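Local coordinates for protein ribose-phosphate pyrophosphokinase (PDB 4TWB) that catalyses the transfer of the pyrophosphoryl group of ATP to the 1-hydroxyl of ribose 5-phosphate, giving phosphoribosyl pyrophosphate, at residues V118-V123 and E138-H143; M1-G6 and L51-T56; F160-D165 and S184-E189; D211-D216 and T241-H246; A90-D95 and I104-I109. All coordinates share one frame; numbering follows the deposited sequence.

Contact 1: V118-V123 and E138-H143; sequences VNTLVV and ELKIVH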
# COMPACT_ATOMS: atom_id res chain seq x y z
N VAL A 118 -6.41 -6.56 15.27
CA VAL A 118 -5.29 -7.35 15.76
C VAL A 118 -5.17 -7.24 17.28
O VAL A 118 -5.06 -6.14 17.84
CB VAL A 118 -3.95 -6.95 15.10
CG1 VAL A 118 -2.83 -7.75 15.67
CG2 VAL A 118 -4.01 -7.14 13.60
N ASN A 119 -5.21 -8.38 17.95
CA ASN A 119 -5.15 -8.41 19.41
C ASN A 119 -3.72 -8.49 19.90
O ASN A 119 -3.29 -7.75 20.79
CB ASN A 119 -5.92 -9.62 19.95
CG ASN A 119 -7.41 -9.54 19.66
OD1 ASN A 119 -7.98 -10.40 18.98
ND2 ASN A 119 -8.04 -8.50 20.17
N THR A 120 -2.96 -9.39 19.28
CA THR A 120 -1.59 -9.63 19.66
C THR A 120 -0.72 -9.50 18.44
O THR A 120 -1.00 -10.11 17.40
CB THR A 120 -1.41 -11.03 20.29
OG1 THR A 120 -1.78 -10.98 21.67
CG2 THR A 120 0.02 -11.49 20.18
N LEU A 121 0.34 -8.70 18.57
CA LEU A 121 1.31 -8.49 17.49
C LEU A 121 2.67 -9.15 17.78
O LEU A 121 3.27 -8.91 18.84
CB LEU A 121 1.49 -6.99 17.26
CG LEU A 121 2.61 -6.49 16.36
CD1 LEU A 121 2.48 -7.08 14.98
CD2 LEU A 121 2.56 -4.97 16.28
N VAL A 122 3.13 -9.98 16.85
CA VAL A 122 4.41 -10.67 16.99
C VAL A 122 5.39 -10.21 15.92
O VAL A 122 5.11 -10.36 14.73
CB VAL A 122 4.25 -12.19 16.84
CG1 VAL A 122 5.58 -12.86 17.01
CG2 VAL A 122 3.27 -12.72 17.85
N VAL A 123 6.53 -9.66 16.33
CA VAL A 123 7.50 -9.11 15.38
C VAL A 123 8.90 -9.65 15.64
O VAL A 123 9.30 -9.84 16.79
CB VAL A 123 7.56 -7.58 15.47
CG1 VAL A 123 8.45 -7.03 14.40
CG2 VAL A 123 6.17 -6.99 15.34
N GLU A 138 -1.39 -6.67 22.87
CA GLU A 138 -0.27 -7.38 23.48
C GLU A 138 0.89 -7.54 22.49
O GLU A 138 0.69 -7.89 21.32
CB GLU A 138 -0.71 -8.76 23.99
CG GLU A 138 -1.89 -8.75 24.98
CD GLU A 138 -3.27 -8.88 24.31
OE1 GLU A 138 -3.57 -9.97 23.74
OE2 GLU A 138 -4.07 -7.91 24.36
N LEU A 139 2.10 -7.27 22.98
CA LEU A 139 3.33 -7.39 22.19
C LEU A 139 4.14 -8.63 22.50
O LEU A 139 4.38 -8.96 23.66
CB LEU A 139 4.22 -6.20 22.47
CG LEU A 139 4.07 -4.99 21.57
CD1 LEU A 139 5.02 -3.91 22.06
CD2 LEU A 139 4.38 -5.39 20.14
N LYS A 140 4.58 -9.32 21.45
CA LYS A 140 5.57 -10.37 21.62
C LYS A 140 6.70 -10.14 20.63
O LYS A 140 6.54 -10.36 19.42
CB LYS A 140 4.95 -11.75 21.45
CG LYS A 140 3.83 -11.96 22.43
CD LYS A 140 3.64 -13.40 22.85
CE LYS A 140 2.90 -13.45 24.20
NZ LYS A 140 2.40 -14.81 24.55
N ILE A 141 7.82 -9.64 21.14
CA ILE A 141 9.02 -9.44 20.33
C ILE A 141 9.86 -10.73 20.25
O ILE A 141 9.96 -11.47 21.22
CB ILE A 141 9.85 -8.29 20.92
CG1 ILE A 141 8.95 -7.07 21.11
CG2 ILE A 141 11.04 -7.98 20.05
CD1 ILE A 141 9.67 -5.82 21.55
N VAL A 142 10.41 -11.02 19.08
CA VAL A 142 11.19 -12.23 18.89
C VAL A 142 12.60 -11.87 18.49
O VAL A 142 12.80 -11.24 17.45
CB VAL A 142 10.59 -13.14 17.78
CG1 VAL A 142 11.45 -14.39 17.61
CG2 VAL A 142 9.16 -13.52 18.08
N HIS A 143 13.57 -12.25 19.31
CA HIS A 143 14.99 -12.06 18.97
C HIS A 143 15.59 -13.41 18.66
O HIS A 143 15.87 -14.19 19.56
CB HIS A 143 15.73 -11.42 20.14
CG HIS A 143 15.14 -10.12 20.61
ND1 HIS A 143 15.33 -8.93 19.94
CD2 HIS A 143 14.38 -9.83 21.69
CE1 HIS A 143 14.71 -7.96 20.58
NE2 HIS A 143 14.13 -8.47 21.65

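Contact 2: M1-G6 and L51-T56; sequences MIIIGG and LLVQTT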
# COMPACT_ATOMS: atom_id res chain seq x y z
N MET A 1 -7.33 -23.32 17.87
CA MET A 1 -6.30 -22.50 17.24
C MET A 1 -6.04 -22.93 15.80
O MET A 1 -5.93 -24.13 15.53
CB MET A 1 -4.98 -22.59 18.00
CG MET A 1 -4.91 -21.70 19.22
SD MET A 1 -3.19 -21.45 19.71
CE MET A 1 -2.63 -20.43 18.37
N ILE A 2 -5.93 -21.96 14.90
CA ILE A 2 -5.49 -22.23 13.54
C ILE A 2 -4.56 -21.15 13.01
O ILE A 2 -4.53 -20.02 13.51
CB ILE A 2 -6.66 -22.42 12.55
CG1 ILE A 2 -7.39 -21.10 12.33
CG2 ILE A 2 -7.62 -23.48 13.04
CD1 ILE A 2 -8.46 -21.21 11.29
N ILE A 3 -3.79 -21.52 11.99
CA ILE A 3 -2.84 -20.62 11.38
C ILE A 3 -3.38 -20.21 10.03
O ILE A 3 -3.72 -21.07 9.21
CB ILE A 3 -1.48 -21.32 11.13
CG1 ILE A 3 -0.80 -21.64 12.46
CG2 ILE A 3 -0.59 -20.45 10.27
CD1 ILE A 3 0.37 -22.58 12.30
N ILE A 4 -3.47 -18.91 9.80
CA ILE A 4 -3.84 -18.42 8.48
C ILE A 4 -2.64 -17.80 7.84
O ILE A 4 -2.08 -16.85 8.37
CB ILE A 4 -4.98 -17.38 8.53
CG1 ILE A 4 -6.25 -18.00 9.13
CG2 ILE A 4 -5.26 -16.87 7.14
CD1 ILE A 4 -7.33 -17.01 9.41
N GLY A 5 -2.25 -18.33 6.69
CA GLY A 5 -1.15 -17.78 5.92
C GLY A 5 -1.59 -16.69 4.96
O GLY A 5 -2.38 -16.93 4.05
N GLY A 6 -1.06 -15.49 5.16
CA GLY A 6 -1.38 -14.38 4.28
C GLY A 6 -0.79 -14.52 2.90
O GLY A 6 -0.37 -15.60 2.48
N LEU A 51 -3.81 -17.42 14.18
CA LEU A 51 -2.44 -16.97 14.06
C LEU A 51 -2.24 -16.58 12.62
O LEU A 51 -2.07 -17.45 11.76
CB LEU A 51 -1.46 -18.08 14.44
CG LEU A 51 -1.45 -18.57 15.89
CD1 LEU A 51 -0.31 -19.55 16.11
CD2 LEU A 51 -1.36 -17.39 16.85
N LEU A 52 -2.27 -15.27 12.36
CA LEU A 52 -2.08 -14.76 11.01
C LEU A 52 -0.59 -14.57 10.75
O LEU A 52 0.10 -13.90 11.52
CB LEU A 52 -2.79 -13.41 10.88
CG LEU A 52 -3.24 -12.91 9.51
CD1 LEU A 52 -3.01 -11.40 9.45
CD2 LEU A 52 -2.55 -13.60 8.35
N VAL A 53 -0.08 -15.16 9.68
CA VAL A 53 1.27 -14.90 9.23
C VAL A 53 1.27 -14.01 7.99
O VAL A 53 0.87 -14.45 6.91
CB VAL A 53 2.01 -16.19 8.92
CG1 VAL A 53 3.39 -15.88 8.36
CG2 VAL A 53 2.11 -17.05 10.18
N GLN A 54 1.72 -12.77 8.15
CA GLN A 54 1.86 -11.81 7.05
C GLN A 54 3.12 -11.01 7.27
O GLN A 54 3.19 -10.20 8.19
CB GLN A 54 0.69 -10.81 7.02
CG GLN A 54 -0.28 -11.01 5.89
CD GLN A 54 0.34 -10.81 4.52
OE1 GLN A 54 0.66 -11.77 3.83
NE2 GLN A 54 0.50 -9.56 4.12
N THR A 55 4.13 -11.20 6.43
CA THR A 55 5.29 -10.34 6.52
C THR A 55 5.04 -9.16 5.62
O THR A 55 4.19 -9.23 4.74
CB THR A 55 6.58 -11.06 6.10
OG1 THR A 55 7.71 -10.32 6.58
CG2 THR A 55 6.68 -11.18 4.61
N THR A 56 5.76 -8.07 5.83
CA THR A 56 5.52 -6.87 5.05
C THR A 56 6.77 -6.37 4.33
O THR A 56 6.97 -5.17 4.20
CB THR A 56 4.88 -5.74 5.89
OG1 THR A 56 5.78 -5.32 6.92
CG2 THR A 56 3.57 -6.22 6.52

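Contact 3: F160-D165 and S184-E189; sequences FILAPD and SYIEKE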
# COMPACT_ATOMS: atom_id res chain seq x y z
N PHE A 160 34.96 -13.64 15.57
CA PHE A 160 34.89 -12.40 16.32
C PHE A 160 33.61 -11.67 15.88
O PHE A 160 33.33 -11.55 14.69
CB PHE A 160 36.12 -11.54 16.07
CG PHE A 160 36.16 -10.28 16.88
CD1 PHE A 160 36.89 -10.22 18.06
CD2 PHE A 160 35.45 -9.16 16.48
CE1 PHE A 160 36.91 -9.07 18.81
CE2 PHE A 160 35.47 -8.01 17.23
CZ PHE A 160 36.21 -7.96 18.39
N ILE A 161 32.83 -11.19 16.82
CA ILE A 161 31.55 -10.59 16.48
C ILE A 161 31.56 -9.08 16.61
O ILE A 161 31.71 -8.53 17.70
CB ILE A 161 30.41 -11.23 17.26
CG1 ILE A 161 30.09 -12.58 16.63
CG2 ILE A 161 29.19 -10.34 17.27
CD1 ILE A 161 29.54 -13.58 17.59
N LEU A 162 31.41 -8.41 15.47
CA LEU A 162 31.58 -6.96 15.37
C LEU A 162 30.26 -6.28 15.06
O LEU A 162 29.60 -6.61 14.08
CB LEU A 162 32.58 -6.64 14.25
CG LEU A 162 33.45 -5.39 14.35
CD1 LEU A 162 33.65 -4.83 12.96
CD2 LEU A 162 32.84 -4.35 15.25
N ALA A 163 29.89 -5.31 15.90
CA ALA A 163 28.68 -4.51 15.71
C ALA A 163 29.03 -3.16 15.08
O ALA A 163 29.89 -2.45 15.59
CB ALA A 163 27.98 -4.31 17.04
N PRO A 164 28.37 -2.80 13.97
CA PRO A 164 28.71 -1.63 13.16
C PRO A 164 28.56 -0.30 13.90
O PRO A 164 29.23 0.67 13.52
CB PRO A 164 27.72 -1.70 12.00
CG PRO A 164 27.32 -3.12 11.94
CD PRO A 164 27.29 -3.59 13.35
N ASP A 165 27.72 -0.25 14.92
CA ASP A 165 27.54 0.96 15.72
C ASP A 165 27.10 0.58 17.13
O ASP A 165 26.87 -0.59 17.40
CB ASP A 165 26.53 1.94 15.07
CG ASP A 165 25.26 1.25 14.55
OD1 ASP A 165 24.54 0.62 15.35
OD2 ASP A 165 24.98 1.36 13.33
N SER A 184 33.02 -6.72 19.81
CA SER A 184 33.26 -5.30 19.98
C SER A 184 32.37 -4.49 19.04
O SER A 184 31.65 -5.04 18.22
CB SER A 184 34.73 -4.96 19.76
OG SER A 184 35.02 -3.65 20.20
N TYR A 185 32.43 -3.17 19.17
CA TYR A 185 31.66 -2.31 18.31
C TYR A 185 32.50 -1.15 17.78
O TYR A 185 33.45 -0.72 18.43
CB TYR A 185 30.43 -1.79 19.06
CG TYR A 185 30.71 -0.64 19.98
CD1 TYR A 185 31.14 -0.85 21.28
CD2 TYR A 185 30.52 0.67 19.55
CE1 TYR A 185 31.38 0.21 22.13
CE2 TYR A 185 30.76 1.74 20.39
CZ TYR A 185 31.19 1.50 21.68
OH TYR A 185 31.43 2.56 22.52
N ILE A 186 32.14 -0.68 16.59
CA ILE A 186 32.78 0.48 15.99
C ILE A 186 32.20 1.77 16.56
O ILE A 186 30.99 1.88 16.75
CB ILE A 186 32.63 0.46 14.47
CG1 ILE A 186 33.42 -0.72 13.89
CG2 ILE A 186 33.12 1.75 13.86
CD1 ILE A 186 33.13 -0.96 12.43
N GLU A 187 33.06 2.74 16.83
CA GLU A 187 32.68 3.93 17.57
C GLU A 187 32.69 5.18 16.69
O GLU A 187 33.74 5.79 16.49
CB GLU A 187 33.63 4.13 18.75
CG GLU A 187 33.94 2.84 19.49
CD GLU A 187 35.33 2.80 20.10
OE1 GLU A 187 35.95 3.88 20.26
OE2 GLU A 187 35.81 1.69 20.42
N LYS A 188 31.53 5.55 16.18
CA LYS A 188 31.39 6.79 15.42
C LYS A 188 31.51 8.00 16.35
O LYS A 188 31.01 7.98 17.48
CB LYS A 188 30.04 6.84 14.70
CG LYS A 188 29.60 8.27 14.34
CD LYS A 188 28.22 8.58 14.91
CE LYS A 188 28.11 10.05 15.31
NZ LYS A 188 26.94 10.28 16.22
N GLU A 189 32.19 9.03 15.86
CA GLU A 189 32.32 10.33 16.55
C GLU A 189 33.28 11.21 15.76
O GLU A 189 32.92 12.29 15.30
CB GLU A 189 32.79 10.16 18.00
CG GLU A 189 31.66 10.26 19.03
CD GLU A 189 32.09 9.81 20.42
OE1 GLU A 189 33.31 9.82 20.71
OE2 GLU A 189 31.21 9.43 21.23

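Contact 4: D211-D216 and T241-H246; sequences DVVIID and TAAAIH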
# COMPACT_ATOMS: atom_id res chain seq x y z
N ASP A 211 38.26 -14.42 12.24
CA ASP A 211 37.18 -14.45 11.26
C ASP A 211 36.00 -13.60 11.74
O ASP A 211 35.13 -14.08 12.47
CB ASP A 211 36.68 -15.88 11.04
CG ASP A 211 37.56 -16.66 10.12
OD1 ASP A 211 38.18 -16.06 9.22
OD2 ASP A 211 37.63 -17.90 10.26
N VAL A 212 35.96 -12.34 11.31
CA VAL A 212 34.95 -11.40 11.80
C VAL A 212 33.56 -11.61 11.21
O VAL A 212 33.40 -11.95 10.04
CB VAL A 212 35.39 -9.96 11.55
CG1 VAL A 212 34.29 -8.99 11.98
CG2 VAL A 212 36.68 -9.68 12.29
N VAL A 213 32.55 -11.43 12.05
CA VAL A 213 31.16 -11.47 11.62
C VAL A 213 30.49 -10.17 12.03
O VAL A 213 30.37 -9.87 13.22
CB VAL A 213 30.39 -12.62 12.27
CG1 VAL A 213 28.97 -12.69 11.73
CG2 VAL A 213 31.10 -13.92 12.04
N ILE A 214 30.07 -9.38 11.05
CA ILE A 214 29.40 -8.12 11.32
C ILE A 214 27.88 -8.29 11.33
O ILE A 214 27.28 -8.64 10.31
CB ILE A 214 29.78 -7.04 10.30
CG1 ILE A 214 31.29 -7.04 10.09
CG2 ILE A 214 29.31 -5.69 10.78
CD1 ILE A 214 31.79 -5.93 9.21
N ILE A 215 27.28 -8.01 12.49
CA ILE A 215 25.86 -8.26 12.70
C ILE A 215 25.03 -6.98 12.90
O ILE A 215 25.33 -6.15 13.75
CB ILE A 215 25.64 -9.18 13.92
CG1 ILE A 215 26.44 -10.47 13.76
CG2 ILE A 215 24.17 -9.51 14.09
CD1 ILE A 215 26.25 -11.43 14.92
N ASP A 216 23.97 -6.84 12.10
CA ASP A 216 23.04 -5.72 12.24
C ASP A 216 21.61 -6.24 12.12
O ASP A 216 21.39 -7.38 11.69
CB ASP A 216 23.31 -4.64 11.17
CG ASP A 216 23.08 -3.23 11.69
OD1 ASP A 216 23.43 -2.26 10.98
OD2 ASP A 216 22.54 -3.08 12.81
N THR A 241 32.44 -11.77 7.41
CA THR A 241 31.13 -12.28 7.06
C THR A 241 30.11 -11.27 7.58
O THR A 241 30.33 -10.62 8.59
CB THR A 241 30.86 -13.65 7.70
OG1 THR A 241 31.75 -14.61 7.14
CG2 THR A 241 29.44 -14.09 7.42
N ALA A 242 29.00 -11.11 6.86
CA ALA A 242 27.95 -10.19 7.28
C ALA A 242 26.66 -10.93 7.57
O ALA A 242 26.29 -11.85 6.85
CB ALA A 242 27.74 -9.11 6.25
N ALA A 243 25.98 -10.53 8.65
CA ALA A 243 24.75 -11.18 9.06
C ALA A 243 23.72 -10.16 9.52
O ALA A 243 24.03 -9.21 10.23
CB ALA A 243 25.03 -12.18 10.18
N ALA A 244 22.48 -10.34 9.10
CA ALA A 244 21.39 -9.53 9.61
C ALA A 244 20.11 -10.35 9.68
O ALA A 244 19.97 -11.35 8.98
CB ALA A 244 21.18 -8.32 8.73
N ILE A 245 19.19 -9.95 10.54
CA ILE A 245 17.90 -10.61 10.59
C ILE A 245 17.09 -10.33 9.29
O ILE A 245 16.60 -11.25 8.63
CB ILE A 245 17.10 -10.21 11.86
CG1 ILE A 245 17.77 -10.77 13.11
CG2 ILE A 245 15.67 -10.71 11.77
CD1 ILE A 245 18.98 -9.96 13.60
N HIS A 246 17.00 -9.05 8.93
CA HIS A 246 16.28 -8.63 7.74
C HIS A 246 17.23 -8.24 6.61
O HIS A 246 17.84 -7.17 6.66
CB HIS A 246 15.35 -7.46 8.07
CG HIS A 246 14.51 -7.70 9.28
ND1 HIS A 246 13.53 -8.67 9.32
CD2 HIS A 246 14.50 -7.10 10.49
CE1 HIS A 246 12.96 -8.65 10.51
NE2 HIS A 246 13.53 -7.71 11.24

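Contact 5: A90-D95 and I104-I109; sequences AYSRQD and ISIKTI. With AMP (adenosine monophosphate), chain G.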
# COMPACT_ATOMS: atom_id res chain seq x y z
N ALA A 90 7.20 -3.30 8.25
CA ALA A 90 7.67 -2.18 7.43
C ALA A 90 7.48 -0.84 8.13
O ALA A 90 6.74 -0.73 9.09
CB ALA A 90 6.96 -2.18 6.07
N TYR A 91 8.19 0.17 7.66
CA TYR A 91 8.14 1.50 8.27
C TYR A 91 8.68 1.51 9.69
O TYR A 91 8.27 2.32 10.52
CB TYR A 91 6.73 2.11 8.14
CG TYR A 91 6.40 2.43 6.69
CD1 TYR A 91 6.74 3.66 6.14
CD2 TYR A 91 5.80 1.48 5.87
CE1 TYR A 91 6.47 3.96 4.80
CE2 TYR A 91 5.53 1.76 4.53
CZ TYR A 91 5.86 3.00 4.00
OH TYR A 91 5.61 3.27 2.68
N SER A 92 9.62 0.62 9.96
CA SER A 92 10.21 0.51 11.29
C SER A 92 11.33 1.52 11.46
O SER A 92 11.55 2.03 12.55
CB SER A 92 10.73 -0.89 11.53
OG SER A 92 9.65 -1.78 11.64
N ARG A 93 12.03 1.80 10.37
CA ARG A 93 13.14 2.74 10.44
C ARG A 93 12.63 4.15 10.79
O ARG A 93 13.39 4.99 11.26
CB ARG A 93 13.91 2.74 9.13
CG ARG A 93 14.75 1.47 8.89
CD ARG A 93 14.52 0.91 7.48
NE ARG A 93 15.75 0.64 6.73
CZ ARG A 93 16.90 1.32 6.85
NH1 ARG A 93 17.01 2.34 7.70
NH2 ARG A 93 17.95 0.97 6.11
N GLN A 94 11.33 4.38 10.58
CA GLN A 94 10.74 5.68 10.88
C GLN A 94 10.18 5.75 12.30
O GLN A 94 8.96 5.66 12.52
CB GLN A 94 9.65 6.05 9.86
CG GLN A 94 9.15 7.48 10.00
CD GLN A 94 10.19 8.53 9.61
OE1 GLN A 94 11.23 8.21 9.03
NE2 GLN A 94 9.90 9.78 9.93
N ASP A 95 11.10 5.96 13.24
CA ASP A 95 10.86 5.82 14.67
C ASP A 95 10.23 7.06 15.30
O ASP A 95 9.44 6.97 16.26
CB ASP A 95 12.21 5.51 15.33
CG ASP A 95 12.07 4.75 16.63
OD1 ASP A 95 10.95 4.68 17.19
OD2 ASP A 95 13.10 4.22 17.10
N ILE A 104 5.50 10.12 11.74
CA ILE A 104 5.92 8.95 12.47
C ILE A 104 5.19 7.74 11.90
O ILE A 104 4.21 7.27 12.48
CB ILE A 104 5.63 9.10 13.97
CG1 ILE A 104 6.18 10.44 14.46
CG2 ILE A 104 6.23 7.95 14.74
CD1 ILE A 104 5.77 10.81 15.86
N SER A 105 5.68 7.25 10.77
CA SER A 105 5.02 6.19 10.01
C SER A 105 4.64 4.99 10.88
O SER A 105 3.52 4.49 10.79
CB SER A 105 5.91 5.71 8.86
OG SER A 105 6.43 6.80 8.11
N ILE A 106 5.57 4.53 11.71
CA ILE A 106 5.33 3.32 12.48
C ILE A 106 4.14 3.51 13.42
O ILE A 106 3.42 2.56 13.74
CB ILE A 106 6.60 2.84 13.24
CG1 ILE A 106 6.47 1.38 13.68
CG2 ILE A 106 6.88 3.71 14.44
CD1 ILE A 106 6.42 0.39 12.54
N LYS A 107 3.92 4.74 13.86
CA LYS A 107 2.81 5.02 14.77
C LYS A 107 1.48 4.80 14.06
O LYS A 107 0.58 4.15 14.59
CB LYS A 107 2.87 6.46 15.30
CG LYS A 107 1.72 6.83 16.23
CD LYS A 107 1.96 8.16 16.93
CE LYS A 107 1.56 9.35 16.07
NZ LYS A 107 0.11 9.69 16.23
N THR A 108 1.38 5.33 12.85
CA THR A 108 0.19 5.19 12.02
C THR A 108 -0.09 3.72 11.70
O THR A 108 -1.21 3.24 11.85
CB THR A 108 0.34 5.95 10.71
OG1 THR A 108 0.58 7.34 10.98
CG2 THR A 108 -0.91 5.82 9.86
N ILE A 109 0.94 3.01 11.26
CA ILE A 109 0.79 1.61 10.93
C ILE A 109 0.26 0.85 12.14
O ILE A 109 -0.67 0.06 12.03
CB ILE A 109 2.12 1.00 10.52
CG1 ILE A 109 2.72 1.78 9.35
CG2 ILE A 109 1.95 -0.47 10.16
CD1 ILE A 109 2.03 1.47 8.06
P AMP G . 18.46 4.40 11.01
O1P AMP G . 19.55 4.12 12.03
O2P AMP G . 18.70 3.80 9.64
O3P AMP G . 17.06 4.22 11.56
O5' AMP G . 18.57 5.99 10.77
C5' AMP G . 17.41 6.81 10.89
C4' AMP G . 17.22 7.62 9.62
O4' AMP G . 16.88 6.76 8.53
C3' AMP G . 16.11 8.65 9.78
O3' AMP G . 16.63 9.97 9.60
C2' AMP G . 15.07 8.30 8.72
O2' AMP G . 14.56 9.45 8.03
C1' AMP G . 15.79 7.32 7.78
N9 AMP G . 14.86 6.28 7.25
C8 AMP G . 13.61 6.02 7.69
N7 AMP G . 13.03 5.01 6.98
C5 AMP G . 13.92 4.63 6.04
C6 AMP G . 13.96 3.62 4.95
N6 AMP G . 12.90 2.82 4.73
N1 AMP G . 15.10 3.53 4.20
C2 AMP G . 16.17 4.33 4.43
N3 AMP G . 16.21 5.27 5.40
C4 AMP G . 15.13 5.47 6.22

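Contact 1: V118-V123 and E138-H143
Thr120 and Glu138 begin a parallel strand pair at the border of the mixed N-terminal sheet, where 138-142 is the outermost strand within the chain and 120-124 its inner neighbour. Thr120 holds OG1 anti to its carbonyl carbon (chi1 -82°), and from there the hydroxyl makes a weak hydrogen bond of 2.9 Å to Glu138 OE1. The two side chains meet at about a right angle. Glu138 is bent at chi2 (92°), which brings CD back near Thr120 OG1 and Asn119 O, but it is poorly ordered and the bond deserves little weight. On the same face as Thr120, Val122 splits its methyls: CG1 lies 3.8 Å from Val142 CG2, while CG2 rests 4.1 Å from Lys140 CB. Beyond CG, Lys140 runs extended and leaves the pair, and NZ forms a salt bridge with the C-terminal carboxylate of Leu291. Leu121, Val123, Leu139 and Ile141 take the other face, where Leu121 CD2 is 4.3 Å from Leu139 CD2 and Leu121 also packs on Leu110 of helix 105-114. Five backbone hydrogen bonds join the strands; the last runs from Val142 N to Val123 O, 2.8 Å long.

Contact 2: M1-G6 and L51-T56
Met1 curls round to lay its terminal methyl over Leu51: the chain bends at chi3 (70°), placing CE 3.3 Å from Leu51 CG, with both leucine methyls close by. Ile3, the bridge partner of Leu51, shares its face of the sheet. Its CG1 sits 4.1 Å from Leu51 CB, the two chains slanting across each other, and its CG2 lies 4.3 Å from Val53 CG2 on the same face. Ile4 and Leu52 take the other face. Leu52 keeps CG anti to its backbone N (chi1 -156°), and its CD2 leans toward the first strand, lying 3.3 Å from Ile4 O. These strands, 2-5 and 49-53, are parallel neighbours inside the mixed sheet of the N-terminal domain, an alpha/beta/alpha layering in which helix 12-20 covers Ile3 and Val53 while helix 60-76 covers Ile4 and Leu52. Between them the backbones exchange four hydrogen bonds. In the one from Ile4 N to Leu51 O, 2.8 Å, the donor stands 38° above the carbonyl plane. The final bond takes Gly6 N to Val53 O as the strands run out, and there Gln54 is bent at chi2, and its CG and OE1 lie against Gly6 CA. Gln54 OE1 is itself hydrogen-bonded to Ala8 N and Ser7 OG.

Contact 3: F160-D165 and S184-E189
Ala163 N gives its hydrogen to Ser184 O at 2.9 Å, in the carbonyl plane and nearly straight at 172°. The same oxygen receives a CA-H contact from Leu162, and Leu162 CD2 lies against it as well. Two more backbone bonds complete the pairing: Ser184 N reaches Ile161 O at 3.1 Å, and Ile186 N reaches Ala163 O at 3.0 Å. This is the parallel pair of a beta-alpha-beta unit, strand 159-163 and strand 183-185 joined through helix 169-178, at one margin of the phosphoribosyltransferase-type sheet. Phe160 has CG anti to its backbone N (chi1 -176°) and turns its ring edge to the partner, CZ being 3.6 Å from Ser184 CB near the ring plane. Leu162 and Ile186 pass each other at a slant, CD2 against CG1 at 3.9 Å, on the side covered by helix 223-233, where Ile186 packs on Ala228 and Leu231. On the other face Ala163 CB meets Tyr185 CB at 4.1 Å; the tyrosine packs on Leu169 of helix 169-178. Past Ala163 regular pairing stops, but Ile186 CB still lies 3.5 Å from Pro164 O. Backbone bonds and carbon contacts do the joining, so no side-chain polar group is used between the segments: Asp165, a predicted magnesium ligand, has OD1 in a weak hydrogen bond to Ala168 N, and Lys188, a predicted active-site residue, is poorly ordered.

Contact 4: D211-D216 and T241-H246
Val212 O takes the hydrogen of Thr241 N at 2.8 Å, the first of four backbone bonds that pass alternately from one strand to the other. Thr241 O then serves Ile214 N, nearly along the C=O axis at 2.8 Å, and receives a CA-H contact from Val213 besides. Ile214 O does the same double duty for Ala243 N and the CA-H of Ala242; the amide donor here is tilted 26° from the carbonyl plane. Ala243 O closes the series, accepting from Asp216 N at 3.0 Å and from the CA-H of Ile215. Strands 211-216 and 239-244 are inner members of the parallel sheet of the phosphoribosyltransferase fold, linked through helix 223-233, and the connection after strand 211-216, running into the start of that helix, carries Ser220 to Thr224, which bind ribose 5-phosphate. On the side away from strand 239-244, the backbone of Val213 is hydrogen-bonded to Phe160 and Leu162 of strand 159-163. Ala243 CB is flanked by the first strand, 4.2 Å from Ile215 CG1 and 4.3 Å from Val213 CG1. Asp216, a predicted ribose 5-phosphate ligand, turns its carboxylate away from strand 239-244, and OD2 has a long, weak ion pair with Arg171. Where the chain turns a corner at Ile245, Ile245 O is bonded to Thr268 OG1. Ile245 CG2 stands 3.6 Å above the centre of the His246 ring, whose ND1 meets Thr270 OG1 and whose NE2 is bonded to the carbonyl oxygens of Val124 and Glu125.

Contact 5: A90-D95 and I104-I109
Ile106 meets three backbone carbonyls of the 90-95 loop, yet no hydrogen bond crosses between the segments. Its CB is 3.2 Å from Tyr91 O, its CD1 lies against the oxygens of both Ala90 and Tyr91, and its CG2 is 3.4 Å from Gln94 O. Ser105 fits between two other side chains: its CB approaches the Tyr91 ring obliquely, 3.5 Å from CD1. Gln94, the centre of an inverse gamma turn, keeps CG anti to its backbone N (chi1 -171°), which puts CG against Ser105 OG. NE2 is hydrogen-bonded to Ala103 O just before the helix, while OE1 comes 3.5 Å from C8 of the bound AMP. The loop is part of the ATP site, through Arg93 and Gln94. Arg93 turns away from the helix and lays its guanidinium against the adenine, with AMP N1 3.8 Å over its centre; NH1 makes a weak hydrogen bond of 3.0 Å to the phosphate oxygen O2P, and NH2 holds Ser220 OG. The loop follows strand 81-86 and packs on the start of helix 105-114, beside Leu64 of helix 60-76, and forms part of the dimer interface, where Glu36 of the second subunit bonds Tyr91 N and Leu69 of that subunit packs on Ser105.

Contacts 1 and 2 belong to one sheet, the first at its border and partly exposed, the second buried between helices; contacts 3 and 4 repeat that division in the other sheet, where strands 159-163 and 211-216 are direct neighbours. All four rely on parallel backbone bonding. Contact 5 differs: a buried loop-to-helix packing without hydrogen bonds between its segments, and the one contact of the five reached by the second subunit. It joins contact 2 through Thr56 OG1 and Ala90 N, 2.8 Å apart. Predicted or observed ligand-binding residues gather in contacts 3, 4 and 5, while contact 2 stays clear of them.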